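Side-chain contacts in putative beta-glucosidase (Bifidobacterium adolescentis, PDB 5WAB), which is a family 3 glycoside hydrolase with beta-glucosidase activity, and may release terminal arabinopyranosyl units from ginsenosides: residues Q192-M197 against V285-S290; E226-S231 against Q279-L284; H237-S242 against N248-P253. All coordinates share one frame; numbering follows the deposited sequence.

Contact 1: residues Q192-M197 against V285-S290; sequences QPWTIM and VNKTRS
Trp194 and Lys287 carry this contact, which joins the lead-in to strand 195-198 of the TIM-barrel-like domain of family 3 enzymes to the long helix 271-292. Along 192-197, Gln192 makes the first link, a tenuous one: its carbonyl oxygen shares a water with Lys287 NZ, both bonds being weak. The side-chain amide of Gln192 is held by Glu226 N at OE1 and by Gly224 O at NE2.

Trp194 follows, its backbone N held by Gln144 OE1 and its ring turned to the helix. One face of the indole receives the lysine chain. Lys287 CD stands 3.8 Å from the centroid of the five-membered ring and 7° off its normal, the geometry of a CH-pi contact, while Lys287 CB lies 3.9 Å above the same ring system, nearer its rim. The aliphatic chain can run across the face because it is extended beyond CG (chi2 178°), which carries the ammonium past the ring toward the water. The six-membered ring reaches the helix backbone, with Trp194 CZ3 3.5 Å from Lys287 O, a van der Waals approach and no hydrogen bond. Thr288 adds its methyl obliquely, Thr288 CG2 lying 3.7 Å from Trp194 CE3, whereas its hydroxyl turns to Leu284 O.

At Thr195 the chain enters the strand, and Thr195 OG1 makes a weak bond of 3.0 Å to Trp194 O.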
loop_
_atom_site.group_PDB
_atom_site.type_symbol
_atom_site.label_atom_id
_atom_site.label_comp_id
_atom_site.label_asym_id
_atom_site.label_seq_id
_atom_site.Cartn_x
_atom_site.Cartn_y
_atom_site.Cartn_z
ATOM N N GLN A 192 13.245 -10.185 2.885
ATOM C CA GLN A 192 13.014 -11.220 3.879
ATOM C C GLN A 192 12.801 -10.455 5.166
ATOM O O GLN A 192 13.757 -10.215 5.915
ATOM C CB GLN A 192 14.179 -12.212 3.990
ATOM C CG GLN A 192 14.139 -13.399 3.012
ATOM C CD GLN A 192 13.167 -14.508 3.442
ATOM O OE1 GLN A 192 12.712 -14.549 4.590
ATOM N NE2 GLN A 192 12.850 -15.409 2.514
ATOM N N PRO A 193 11.572 -10.029 5.438
ATOM C CA PRO A 193 11.353 -9.172 6.602
ATOM C C PRO A 193 11.717 -9.925 7.867
ATOM O O PRO A 193 11.335 -11.082 8.056
ATOM C CB PRO A 193 9.855 -8.851 6.533
ATOM C CG PRO A 193 9.412 -9.280 5.162
ATOM C CD PRO A 193 10.315 -10.396 4.771
ATOM N N TRP A 194 12.480 -9.266 8.731
ATOM C CA TRP A 194 12.910 -9.948 9.938
ATOM C C TRP A 194 11.742 -10.220 10.879
ATOM O O TRP A 194 11.872 -11.050 11.784
ATOM C CB TRP A 194 14.029 -9.135 10.612
ATOM C CG TRP A 194 15.246 -8.980 9.716
ATOM C CD1 TRP A 194 15.497 -9.655 8.550
ATOM C CD2 TRP A 194 16.370 -8.105 9.913
ATOM N NE1 TRP A 194 16.696 -9.253 8.010
ATOM C CE2 TRP A 194 17.254 -8.305 8.827
ATOM C CE3 TRP A 194 16.715 -7.176 10.900
ATOM C CZ2 TRP A 194 18.458 -7.608 8.706
ATOM C CZ3 TRP A 194 17.907 -6.492 10.780
ATOM C CH2 TRP A 194 18.764 -6.707 9.689
ATOM N N THR A 195 10.599 -9.579 10.648
ATOM C CA THR A 195 9.435 -9.690 11.514
ATOM C C THR A 195 8.178 -9.540 10.661
ATOM O O THR A 195 8.170 -8.793 9.676
ATOM C CB THR A 195 9.498 -8.629 12.626
ATOM O OG1 THR A 195 10.536 -8.976 13.553
ATOM C CG2 THR A 195 8.192 -8.531 13.377
ATOM N N ILE A 196 7.140 -10.295 11.012
ATOM C CA ILE A 196 5.821 -10.175 10.405
ATOM C C ILE A 196 4.806 -10.030 11.529
ATOM O O ILE A 196 4.932 -10.680 12.571
ATOM C CB ILE A 196 5.493 -11.397 9.523
ATOM C CG1 ILE A 196 6.323 -11.362 8.240
ATOM C CG2 ILE A 196 3.996 -11.461 9.200
ATOM C CD1 ILE A 196 5.990 -12.468 7.280
ATOM N N MET A 197 3.814 -9.162 11.333
ATOM C CA MET A 197 2.727 -8.985 12.291
ATOM C C MET A 197 1.458 -9.608 11.731
ATOM O O MET A 197 1.025 -9.256 10.628
ATOM C CB MET A 197 2.485 -7.510 12.598
ATOM C CG MET A 197 1.365 -7.291 13.611
ATOM S SD MET A 197 1.131 -5.564 14.075
ATOM C CE MET A 197 2.831 -5.025 14.243
ATOM N N VAL A 285 17.366 -10.695 17.574
ATOM C CA VAL A 285 18.291 -9.851 18.325
ATOM C C VAL A 285 19.652 -9.818 17.642
ATOM O O VAL A 285 20.261 -8.752 17.494
ATOM C CB VAL A 285 18.391 -10.335 19.784
ATOM C CG1 VAL A 285 19.569 -9.682 20.489
ATOM C CG2 VAL A 285 17.098 -10.013 20.534
ATOM N N ASN A 286 20.134 -10.976 17.182
ATOM C CA ASN A 286 21.438 -11.019 16.524
ATOM C C ASN A 286 21.417 -10.277 15.189
ATOM O O ASN A 286 22.414 -9.651 14.809
ATOM C CB ASN A 286 21.888 -12.469 16.353
ATOM C CG ASN A 286 22.267 -13.118 17.682
ATOM O OD1 ASN A 286 22.724 -12.439 18.601
ATOM N ND2 ASN A 286 22.073 -14.428 17.790
ATOM N N LYS A 287 20.298 -10.345 14.454
ATOM C CA LYS A 287 20.197 -9.613 13.194
ATOM C C LYS A 287 20.234 -8.105 13.412
ATOM O O LYS A 287 20.775 -7.371 12.575
ATOM C CB LYS A 287 18.911 -9.994 12.457
ATOM C CG LYS A 287 18.907 -11.389 11.861
ATOM C CD LYS A 287 17.576 -11.687 11.187
ATOM C CE LYS A 287 17.512 -13.132 10.706
ATOM N NZ LYS A 287 16.197 -13.458 10.067
ATOM N N THR A 288 19.685 -7.628 14.527
ATOM C CA THR A 288 19.593 -6.204 14.811
ATOM C C THR A 288 20.670 -5.718 15.768
ATOM O O THR A 288 20.699 -4.526 16.090
ATOM C CB THR A 288 18.218 -5.880 15.391
ATOM O OG1 THR A 288 18.061 -6.574 16.632
ATOM C CG2 THR A 288 17.129 -6.337 14.436
ATOM N N ARG A 289 21.559 -6.609 16.217
ATOM C CA ARG A 289 22.512 -6.270 17.274
ATOM C C ARG A 289 23.479 -5.182 16.825
ATOM O O ARG A 289 23.725 -4.213 17.554
ATOM C CB ARG A 289 23.289 -7.522 17.694
ATOM C CG ARG A 289 24.254 -7.308 18.856
ATOM C CD ARG A 289 25.015 -8.587 19.201
ATOM N NE ARG A 289 24.104 -9.670 19.551
ATOM C CZ ARG A 289 23.665 -9.912 20.783
ATOM N NH1 ARG A 289 24.055 -9.149 21.793
ATOM N NH2 ARG A 289 22.824 -10.912 21.004
ATOM N N SER A 290 24.036 -5.327 15.622
ATOM C CA SER A 290 25.037 -4.378 15.147
ATOM C C SER A 290 24.481 -2.960 15.108
ATOM O O SER A 290 25.114 -2.019 15.600
ATOM C CB SER A 290 25.554 -4.803 13.774
ATOM O OG SER A 290 26.762 -4.132 13.468
HETATM O O HOH W 1 14.619 -13.166 7.411
#

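Contact 2: residues E226-S231 against Q279-L284; sequences EGIVMS and QGMVDL
Ile228 meets Gly280, Met281 and Leu284 with no flat side chain between them; the flat groups lie beside the contact, on the helix. There the Gln279 amide gives NE2 to Asp283 OD1 at 3.0 Å: the acceptor lies in the amide plane, but the donor comes from above the carboxylate, 49° out of its plane. Gln279 OE1 takes Val9 N.

The packing is apolar and centred on Ile228. Its CD1 presses on the helix backbone, 3.4 Å from Gly280 CA, and its CG1 is 3.5 Å from Gly280 O. Because Gly280 has no side chain, strand and helix can come this near, the CA atoms of Ile228 and Gly280 being 6.1 Å apart. The other branch, CG2, set anti to the backbone N, meets Met281 SD at 3.5 Å; the bend of the methionine at chi2 (-46°) brings the sulfur there. Leu284 CB adds a looser contact at 4.5 Å from Ile228 CG1.

Val229 turns away, onto helix 212-222, while Ile228 meets helix 271-292, whose segment 279-284 crosses strand 228-230 at 102°. This is an outermost strand of the five-stranded parallel sheet in the TIM-barrel-clan N-terminal domain of family 3.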
loop_
_atom_site.group_PDB
_atom_site.type_symbol
_atom_site.label_atom_id
_atom_site.label_comp_id
_atom_site.label_asym_id
_atom_site.label_seq_id
_atom_site.Cartn_x
_atom_site.Cartn_y
_atom_site.Cartn_z
ATOM N N GLU A 226 11.920 -16.753 6.623
ATOM C CA GLU A 226 12.968 -17.081 7.577
ATOM C C GLU A 226 12.855 -16.311 8.884
ATOM O O GLU A 226 13.626 -16.571 9.813
ATOM C CB GLU A 226 14.336 -16.808 6.945
ATOM C CG GLU A 226 14.607 -17.590 5.676
ATOM C CD GLU A 226 15.905 -17.169 5.006
ATOM O OE1 GLU A 226 16.387 -16.045 5.279
ATOM O OE2 GLU A 226 16.442 -17.963 4.206
ATOM N N GLY A 227 11.907 -15.390 8.988
ATOM C CA GLY A 227 11.835 -14.466 10.093
ATOM C C GLY A 227 10.870 -14.878 11.177
ATOM O O GLY A 227 10.505 -16.048 11.310
ATOM N N ILE A 228 10.416 -13.883 11.927
ATOM C CA ILE A 228 9.578 -14.058 13.106
ATOM C C ILE A 228 8.172 -13.557 12.810
ATOM O O ILE A 228 7.974 -12.665 11.977
ATOM C CB ILE A 228 10.212 -13.271 14.276
ATOM C CG1 ILE A 228 11.476 -13.968 14.750
ATOM C CG2 ILE A 228 9.232 -13.013 15.402
ATOM C CD1 ILE A 228 11.365 -15.451 14.691
ATOM N N VAL A 229 7.191 -14.135 13.502
ATOM C CA VAL A 229 5.810 -13.671 13.457
ATOM C C VAL A 229 5.442 -13.174 14.847
ATOM O O VAL A 229 5.647 -13.881 15.841
ATOM C CB VAL A 229 4.833 -14.770 13.001
ATOM C CG1 VAL A 229 3.434 -14.199 12.882
ATOM C CG2 VAL A 229 5.292 -15.387 11.692
ATOM N N MET A 230 4.921 -11.959 14.917
ATOM C CA MET A 230 4.389 -11.419 16.154
ATOM C C MET A 230 2.912 -11.115 15.976
ATOM O O MET A 230 2.425 -10.918 14.861
ATOM C CB MET A 230 5.132 -10.146 16.574
ATOM C CG MET A 230 5.016 -9.014 15.570
ATOM S SD MET A 230 5.997 -7.602 16.081
ATOM C CE MET A 230 5.232 -7.277 17.636
ATOM N N SER A 231 2.208 -11.049 17.091
ATOM C CA SER A 231 0.795 -10.734 17.063
ATOM C C SER A 231 0.598 -9.224 17.054
ATOM O O SER A 231 1.455 -8.455 17.501
ATOM C CB SER A 231 0.091 -11.323 18.279
ATOM O OG SER A 231 0.469 -10.595 19.437
ATOM N N GLN A 279 14.322 -19.606 19.425
ATOM C CA GLN A 279 15.567 -19.348 18.711
ATOM C C GLN A 279 15.385 -18.247 17.680
ATOM O O GLN A 279 16.280 -17.417 17.481
ATOM C CB GLN A 279 16.071 -20.626 18.040
ATOM C CG GLN A 279 17.352 -20.452 17.231
ATOM C CD GLN A 279 18.520 -19.972 18.072
ATOM O OE1 GLN A 279 18.736 -20.437 19.193
ATOM N NE2 GLN A 279 19.282 -19.033 17.532
ATOM N N GLY A 280 14.224 -18.212 17.030
ATOM C CA GLY A 280 13.949 -17.132 16.101
ATOM C C GLY A 280 14.036 -15.774 16.766
ATOM O O GLY A 280 14.551 -14.818 16.181
ATOM N N MET A 281 13.562 -15.681 18.014
ATOM C CA MET A 281 13.656 -14.426 18.751
ATOM C C MET A 281 15.103 -14.087 19.078
ATOM O O MET A 281 15.459 -12.902 19.133
ATOM C CB MET A 281 12.821 -14.501 20.026
ATOM C CG MET A 281 11.331 -14.646 19.772
ATOM S SD MET A 281 10.699 -13.507 18.518
ATOM C CE MET A 281 11.112 -11.913 19.239
ATOM N N VAL A 282 15.938 -15.106 19.312
ATOM C CA VAL A 282 17.371 -14.878 19.477
ATOM C C VAL A 282 17.982 -14.397 18.167
ATOM O O VAL A 282 18.789 -13.461 18.151
ATOM C CB VAL A 282 18.067 -16.153 19.989
ATOM C CG1 VAL A 282 19.565 -15.927 20.111
ATOM C CG2 VAL A 282 17.492 -16.579 21.324
ATOM N N ASP A 283 17.593 -15.018 17.048
ATOM C CA ASP A 283 18.116 -14.611 15.745
ATOM C C ASP A 283 17.743 -13.174 15.416
ATOM O O ASP A 283 18.535 -12.448 14.804
ATOM C CB ASP A 283 17.598 -15.541 14.646
ATOM C CG ASP A 283 18.176 -16.934 14.735
ATOM O OD1 ASP A 283 19.293 -17.083 15.264
ATOM O OD2 ASP A 283 17.511 -17.882 14.273
ATOM N N LEU A 284 16.537 -12.748 15.803
ATOM C CA LEU A 284 16.133 -11.363 15.581
ATOM C C LEU A 284 17.058 -10.400 16.311
ATOM O O LEU A 284 17.484 -9.383 15.753
ATOM C CB LEU A 284 14.688 -11.153 16.022
ATOM C CG LEU A 284 14.223 -9.702 15.903
ATOM C CD1 LEU A 284 14.318 -9.224 14.460
ATOM C CD2 LEU A 284 12.822 -9.557 16.443
#

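Contact 3: residues H237-S242 against N248-P253; sequences HDRVAS and NLEMPP
Arg239 and Glu250 bring the two segments together by charge. Arg239 NH1 lies 3.2 Å from Glu250 OE1, but the oxygen sits over one face of the guanidinium, well out of its plane, so no N-H points at it and the salt bridge is purely electrostatic. Guanidinium and carboxylate planes are 34° apart, and the two side chains cross at about a right angle. The directed bonds go to other partners: NH1 to Thr256 OG1, with a salt bridge to Asp257 as well, and Glu250 OE2 to Ser254 OG.

Van der Waals contact accompanies the charges, with Arg239 CD 3.6 Å from Glu250 CD. The arginine arrives folded, its bends at chi2 (-60°) and chi3 (-51°) carrying the end of the chain toward the loop. Both residues are buried, in the part of the TIM-barrel-like domain that follows strand 228-230, where helix 239-245 leads into the 248-253 loop. A leucine in place of Arg239 would remove the guanidinium; Glu250 would probably be left buried without its positive mate, and Asp257 would lose its salt-bridge partner.

Hydrogen bonds within 237-242 mark the start of the helix that carries Arg239. Asp238 is the N-cap, its OD1 accepting from Ala241 N in a straight but weak bond of 3.5 Å. The first full helical turn is closed by Ser242 N, 2.8 Å from Asp238 O.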
loop_
_atom_site.group_PDB
_atom_site.type_symbol
_atom_site.label_atom_id
_atom_site.label_comp_id
_atom_site.label_asym_id
_atom_site.label_seq_id
_atom_site.Cartn_x
_atom_site.Cartn_y
_atom_site.Cartn_z
ATOM N N HIS A 237 -4.791 -14.828 21.643
ATOM C CA HIS A 237 -5.845 -15.200 22.581
ATOM C C HIS A 237 -5.553 -16.486 23.338
ATOM O O HIS A 237 -6.029 -16.649 24.465
ATOM C CB HIS A 237 -7.175 -15.350 21.837
ATOM C CG HIS A 237 -7.655 -14.080 21.206
ATOM N ND1 HIS A 237 -7.170 -12.842 21.569
ATOM C CD2 HIS A 237 -8.542 -13.861 20.207
ATOM C CE1 HIS A 237 -7.756 -11.913 20.837
ATOM N NE2 HIS A 237 -8.590 -12.504 20.001
ATOM N N ASP A 238 -4.799 -17.401 22.733
ATOM C CA ASP A 238 -4.423 -18.676 23.339
ATOM C C ASP A 238 -2.912 -18.812 23.222
ATOM O O ASP A 238 -2.399 -19.064 22.128
ATOM C CB ASP A 238 -5.133 -19.841 22.644
ATOM C CG ASP A 238 -5.128 -21.112 23.466
ATOM O OD1 ASP A 238 -4.173 -21.333 24.242
ATOM O OD2 ASP A 238 -6.084 -21.899 23.328
ATOM N N ARG A 239 -2.205 -18.654 24.345
ATOM C CA ARG A 239 -0.745 -18.669 24.312
ATOM C C ARG A 239 -0.220 -19.956 23.690
ATOM O O ARG A 239 0.655 -19.924 22.818
ATOM C CB ARG A 239 -0.182 -18.488 25.720
ATOM C CG ARG A 239 -0.314 -17.085 26.290
ATOM C CD ARG A 239 0.406 -16.046 25.442
ATOM N NE ARG A 239 1.793 -16.401 25.145
ATOM C CZ ARG A 239 2.826 -16.166 25.950
ATOM N NH1 ARG A 239 2.639 -15.588 27.129
ATOM N NH2 ARG A 239 4.054 -16.521 25.580
ATOM N N VAL A 240 -0.734 -21.102 24.135
ATOM C CA VAL A 240 -0.233 -22.377 23.636
ATOM C C VAL A 240 -0.610 -22.565 22.173
ATOM O O VAL A 240 0.225 -22.962 21.348
ATOM C CB VAL A 240 -0.756 -23.536 24.507
ATOM C CG1 VAL A 240 -0.235 -24.867 23.996
ATOM C CG2 VAL A 240 -0.356 -23.325 25.943
ATOM N N ALA A 241 -1.861 -22.257 21.819
ATOM C CA ALA A 241 -2.304 -22.447 20.441
ATOM C C ALA A 241 -1.531 -21.556 19.479
ATOM O O ALA A 241 -1.141 -21.999 18.392
ATOM C CB ALA A 241 -3.804 -22.185 20.330
ATOM N N SER A 242 -1.286 -20.301 19.866
ATOM C CA SER A 242 -0.545 -19.391 18.996
ATOM C C SER A 242 0.880 -19.875 18.773
ATOM O O SER A 242 1.379 -19.852 17.643
ATOM C CB SER A 242 -0.545 -17.977 19.580
ATOM O OG SER A 242 -1.855 -17.436 19.610
ATOM N N ASN A 248 5.768 -16.461 17.046
ATOM C CA ASN A 248 6.925 -16.414 17.930
ATOM C C ASN A 248 6.703 -15.524 19.144
ATOM O O ASN A 248 7.207 -15.830 20.229
ATOM C CB ASN A 248 8.149 -15.929 17.165
ATOM C CG ASN A 248 8.448 -16.786 15.962
ATOM O OD1 ASN A 248 7.749 -16.719 14.947
ATOM N ND2 ASN A 248 9.480 -17.613 16.069
ATOM N N LEU A 249 5.975 -14.424 18.994
ATOM C CA LEU A 249 6.021 -13.346 19.974
ATOM C C LEU A 249 4.621 -12.829 20.270
ATOM O O LEU A 249 3.927 -12.349 19.365
ATOM C CB LEU A 249 6.911 -12.208 19.466
ATOM C CG LEU A 249 7.182 -11.019 20.389
ATOM C CD1 LEU A 249 8.060 -11.405 21.573
ATOM C CD2 LEU A 249 7.802 -9.881 19.597
ATOM N N GLU A 250 4.237 -12.872 21.545
ATOM C CA GLU A 250 3.016 -12.225 22.010
ATOM C C GLU A 250 3.328 -10.779 22.361
ATOM O O GLU A 250 4.274 -10.506 23.108
ATOM C CB GLU A 250 2.435 -12.935 23.234
ATOM C CG GLU A 250 1.173 -12.262 23.781
ATOM C CD GLU A 250 0.952 -12.487 25.276
ATOM O OE1 GLU A 250 1.945 -12.619 26.020
ATOM O OE2 GLU A 250 -0.221 -12.524 25.710
ATOM N N MET A 251 2.538 -9.854 21.811
ATOM C CA MET A 251 2.653 -8.440 22.130
ATOM C C MET A 251 1.248 -7.867 22.287
ATOM O O MET A 251 0.367 -8.156 21.457
ATOM C CB MET A 251 3.424 -7.678 21.049
ATOM C CG MET A 251 4.883 -8.078 20.931
ATOM S SD MET A 251 5.906 -7.597 22.329
ATOM C CE MET A 251 5.857 -5.809 22.207
ATOM N N PRO A 252 0.986 -7.095 23.348
ATOM C CA PRO A 252 1.925 -6.871 24.447
ATOM C C PRO A 252 1.900 -8.072 25.379
ATOM O O PRO A 252 1.002 -8.904 25.247
ATOM C CB PRO A 252 1.376 -5.612 25.121
ATOM C CG PRO A 252 -0.094 -5.712 24.912
ATOM C CD PRO A 252 -0.272 -6.353 23.547
ATOM N N PRO A 253 2.880 -8.192 26.269
ATOM C CA PRO A 253 2.888 -9.331 27.193
ATOM C C PRO A 253 1.705 -9.275 28.149
ATOM O O PRO A 253 1.482 -8.277 28.838
ATOM C CB PRO A 253 4.221 -9.178 27.934
ATOM C CG PRO A 253 4.543 -7.719 27.821
ATOM C CD PRO A 253 4.041 -7.311 26.471
#

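Contacts 1 and 2 share helix 271-292 and neighbouring parallel strands, their centres 7 Å apart. Ile196 N bonds to Ile228 O and Ile196 O to Met230 N, each at 2.7 Å, so the two strands are hydrogen-bonded neighbours that both reach this helix. Contact 3 is nested within the loop closed by contact 2, its centre 13 Å away; Val229 N donates to Asn248 OD1 at 3.0 Å, tying 248-253 to the strand. Contacts 1 and 3 do not touch, their nearest atoms about 6 Å apart. Strand 228-230 runs through Ser231 into Asp232, consistent with the aspartate nucleophile of family 3 enzymes; that end and the adjoining 248-253 loop probably border the active site, whereas Ile228 of contact 2 sits at the strand's other end.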